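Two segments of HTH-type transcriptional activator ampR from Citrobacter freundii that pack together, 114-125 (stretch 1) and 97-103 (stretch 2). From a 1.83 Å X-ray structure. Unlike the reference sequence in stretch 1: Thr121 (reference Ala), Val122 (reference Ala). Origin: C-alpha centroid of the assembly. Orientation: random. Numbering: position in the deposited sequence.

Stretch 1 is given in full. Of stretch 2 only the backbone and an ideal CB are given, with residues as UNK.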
# COMPACT_ATOMS: atom_id res chain seq x y z
N GLU A 114 3.99 -18.79 2.53
CA GLU A 114 5.25 -18.17 2.10
C GLU A 114 6.41 -18.49 3.04
O GLU A 114 7.51 -18.85 2.60
CB GLU A 114 5.09 -16.66 1.97
CG GLU A 114 4.22 -16.22 0.80
CD GLU A 114 3.92 -14.74 0.83
OE1 GLU A 114 3.98 -14.13 1.92
OE2 GLU A 114 3.60 -14.18 -0.24
N TRP A 115 6.18 -18.34 4.34
CA TRP A 115 7.23 -18.61 5.32
C TRP A 115 7.55 -20.10 5.42
O TRP A 115 8.71 -20.49 5.51
CB TRP A 115 6.89 -18.01 6.69
CG TRP A 115 7.27 -16.56 6.74
CD1 TRP A 115 6.42 -15.49 6.76
CD2 TRP A 115 8.60 -16.03 6.75
NE1 TRP A 115 7.15 -14.31 6.78
CE2 TRP A 115 8.49 -14.63 6.78
CE3 TRP A 115 9.87 -16.62 6.73
CZ2 TRP A 115 9.61 -13.80 6.80
CZ3 TRP A 115 10.98 -15.79 6.75
CH2 TRP A 115 10.84 -14.39 6.78
N ALA A 116 6.51 -20.94 5.38
CA ALA A 116 6.72 -22.38 5.38
C ALA A 116 7.61 -22.78 4.20
O ALA A 116 8.54 -23.57 4.35
CB ALA A 116 5.39 -23.12 5.32
N LEU A 117 7.34 -22.20 3.04
CA LEU A 117 8.09 -22.54 1.84
C LEU A 117 9.52 -22.03 1.88
O LEU A 117 10.44 -22.75 1.49
CB LEU A 117 7.37 -22.04 0.58
CG LEU A 117 6.02 -22.73 0.34
CD1 LEU A 117 5.19 -22.01 -0.70
CD2 LEU A 117 6.23 -24.20 -0.05
N TRP A 118 9.74 -20.80 2.35
CA TRP A 118 11.12 -20.31 2.43
C TRP A 118 11.95 -21.11 3.43
O TRP A 118 13.08 -21.51 3.13
CB TRP A 118 11.17 -18.81 2.77
CG TRP A 118 12.54 -18.25 2.59
CD1 TRP A 118 13.10 -17.78 1.43
CD2 TRP A 118 13.55 -18.15 3.59
NE1 TRP A 118 14.38 -17.38 1.66
CE2 TRP A 118 14.69 -17.59 2.97
CE3 TRP A 118 13.61 -18.46 4.96
CZ2 TRP A 118 15.87 -17.35 3.67
CZ3 TRP A 118 14.78 -18.21 5.65
CH2 TRP A 118 15.89 -17.67 5.01
N MSE A 119 11.40 -21.33 4.62
CA MSE A 119 12.07 -22.14 5.64
C MSE A 119 12.40 -23.53 5.08
O MSE A 119 13.51 -24.01 5.23
CB MSE A 119 11.20 -22.28 6.89
CG MSE A 119 11.06 -20.99 7.69
SE MSE A 119 12.80 -20.38 8.35
CE MSE A 119 12.25 -18.74 9.29
N GLN A 120 11.40 -24.16 4.46
CA GLN A 120 11.58 -25.49 3.88
C GLN A 120 12.76 -25.50 2.89
O GLN A 120 13.59 -26.40 2.90
CB GLN A 120 10.28 -25.93 3.19
CG GLN A 120 10.35 -27.26 2.46
CD GLN A 120 9.05 -27.63 1.76
OE1 GLN A 120 8.66 -27.01 0.76
NE2 GLN A 120 8.37 -28.64 2.28
N THR A 121 12.84 -24.46 2.05
CA THR A 121 13.89 -24.33 1.05
C THR A 121 15.29 -24.23 1.65
O THR A 121 16.25 -24.74 1.08
CB THR A 121 13.64 -23.11 0.14
OG1 THR A 121 12.41 -23.30 -0.57
CG2 THR A 121 14.77 -22.91 -0.86
N VAL A 122 15.40 -23.58 2.80
CA VAL A 122 16.70 -23.44 3.44
C VAL A 122 16.95 -24.53 4.48
O VAL A 122 17.94 -24.50 5.20
CB VAL A 122 16.92 -22.04 4.09
CG1 VAL A 122 16.90 -20.96 3.03
CG2 VAL A 122 15.89 -21.77 5.18
N GLY A 123 16.03 -25.49 4.57
CA GLY A 123 16.25 -26.67 5.39
C GLY A 123 15.78 -26.57 6.83
O GLY A 123 16.24 -27.32 7.69
N GLU A 124 14.86 -25.65 7.10
CA GLU A 124 14.31 -25.47 8.44
C GLU A 124 12.86 -25.94 8.48
O GLU A 124 12.20 -26.04 7.45
CB GLU A 124 14.36 -24.01 8.88
CG GLU A 124 15.76 -23.43 8.97
CD GLU A 124 16.47 -23.81 10.25
OE1 GLU A 124 15.78 -24.10 11.26
OE2 GLU A 124 17.72 -23.82 10.24
N ALA A 125 12.38 -26.22 9.68
CA ALA A 125 10.98 -26.56 9.86
C ALA A 125 10.15 -25.29 9.74
O ALA A 125 10.65 -24.20 9.98
CB ALA A 125 10.76 -27.22 11.20
N UNK A 97 21.48 -16.80 11.55
CA UNK A 97 21.03 -17.97 10.83
C UNK A 97 19.52 -17.89 10.60
O UNK A 97 18.83 -17.14 11.28
CB UNK A 97 21.40 -19.24 11.59
N UNK A 98 19.00 -18.66 9.63
CA UNK A 98 17.56 -18.60 9.35
C UNK A 98 16.67 -18.81 10.58
O UNK A 98 15.63 -18.16 10.69
CB UNK A 98 17.21 -19.65 8.30
N UNK A 99 17.06 -19.70 11.50
CA UNK A 99 16.25 -19.94 12.68
C UNK A 99 16.07 -18.67 13.53
O UNK A 99 15.06 -18.50 14.22
CB UNK A 99 16.88 -21.05 13.52
N UNK A 100 17.06 -17.78 13.46
CA UNK A 100 17.02 -16.53 14.23
C UNK A 100 15.85 -15.63 13.81
O UNK A 100 15.43 -14.77 14.57
CB UNK A 100 18.34 -15.77 14.06
N UNK A 101 15.35 -15.82 12.59
CA UNK A 101 14.21 -15.04 12.12
C UNK A 101 13.05 -15.19 13.10
O UNK A 101 12.28 -14.25 13.33
CB UNK A 101 13.79 -15.48 10.72
N UNK A 102 12.95 -16.38 13.70
CA UNK A 102 11.82 -16.71 14.57
C UNK A 102 11.90 -16.06 15.96
O UNK A 102 11.00 -16.23 16.79
CB UNK A 102 11.73 -18.23 14.73
N UNK A 103 12.95 -15.29 16.20
CA UNK A 103 12.98 -14.43 17.38
C UNK A 103 11.91 -13.36 17.25
O UNK A 103 11.45 -12.81 18.24
CB UNK A 103 14.36 -13.79 17.56

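Position 97 lies at the start of the stretch, with phi/psi of -131/161, an extended conformation. Its CA-to-CB bond points sideways and its ideal CB finds nothing of stretch 1 within 5.5 Å, so many residues would fit, small polar ones among them. The carbonyl O at 97 accepts a hydrogen bond from the backbone N at 100, 2.9 Å away, as the chain begins to turn. The deposited residue is Thr97, whose OG1 makes a weak hydrogen bond of 3.3 Å to the oxygen of water 1.

Position 98 is the first with helical angles, -53/-37, and its CB points toward stretch 1. The ideal CB is 3.9 Å from Trp118 CZ3, 4.0 Å from Val122 CG2 and 4.1 Å from Glu124 CG, three carbon atoms that offer no hydrogen bond. A compact apolar residue is called for: alanine, valine or proline. A phi near -53° is one that a proline ring tolerates, and in the first turn of a helical segment its missing N-H costs little. Pro98 is deposited; its CB lies 4.0 Å from both Trp118 CZ3 and Val122 CG2, and its O lies 3.7 Å from Met119 CE.

At 99 the bond is sideways, and the nearest feature is a carboxylate: Glu124 OE1 is 4.0 Å from the ideal CB. A small neutral residue, such as alanine or serine, could sit beside it, and a basic one might find a charge to pair with. The residue is Ala99, with CB 3.9 Å from Glu124 OE1. The polar link here comes from the backbone: Ale99 N donates to water 1 at 2.9 Å, and that water donates to Glu124 OE2 at 2.6 Å, bridging the two stretches where no direct hydrogen bond joins them.

Position 100 points away from stretch 1, which therefore imposes no demand, and a polar residue is reasonable. A short acceptor could reach back to the free N-H at the start of the turn. Asp100 does so: its OD2 accepts from Thr97 N at 3.1 Å.

Position 101 points toward stretch 1 again, with the ideal CB 3.9 Å from Met119 CE and 4.9 Å from Trp115 CZ3. With the Trp118 ring also within reach, the surroundings suit a medium-sized apolar chain: leucine, isoleucine or perhaps methionine. Ile101 CG2 lies 3.9 Å from Trp115 CH2, and Ile101 CD1 reaches both indoles, 3.7 Å from Trp118 CZ3 and 4.0 Å from Trp115 CZ3. Its CB is 3.9 Å from Met119 CE.

At 102 the bond is sideways and the ideal CB is 5.5 Å from Met119 CE, so a longer apolar side chain could close the gap. Leu102 does this, bringing CD2 to 4.0 Å from Met119 CE.

Position 103 is out of reach of stretch 1, leaving room for a long polar chain. Lys103 is nearly fully extended, and its NZ is hydrogen-bonded elsewhere in the structure.

Stretch 2 97-103: TPADILK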
# COMPACT_ATOMS: atom_id res chain seq x y z
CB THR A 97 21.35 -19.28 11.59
OG1 THR A 97 20.52 -19.36 12.76
CG2 THR A 97 22.81 -19.31 12.02
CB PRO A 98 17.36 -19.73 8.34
CG PRO A 98 18.66 -19.74 7.59
CD PRO A 98 19.72 -19.45 8.62
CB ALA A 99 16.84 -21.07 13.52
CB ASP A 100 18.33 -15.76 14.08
CG ASP A 100 19.49 -16.43 14.82
OD1 ASP A 100 19.23 -17.19 15.77
OD2 ASP A 100 20.65 -16.18 14.45
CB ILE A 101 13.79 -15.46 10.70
CG1 ILE A 101 14.84 -14.99 9.69
CG2 ILE A 101 12.42 -14.90 10.35
CD1 ILE A 101 14.68 -15.56 8.28
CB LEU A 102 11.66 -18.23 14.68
CG LEU A 102 11.42 -18.88 13.32
CD1 LEU A 102 11.35 -20.40 13.43
CD2 LEU A 102 10.14 -18.33 12.70
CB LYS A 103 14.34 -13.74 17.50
CG LYS A 103 15.49 -14.64 17.87
CD LYS A 103 16.77 -13.83 17.78
CE LYS A 103 17.99 -14.65 18.12
NZ LYS A 103 19.20 -13.79 18.04
O HOH W 1 19.05 -21.85 11.22
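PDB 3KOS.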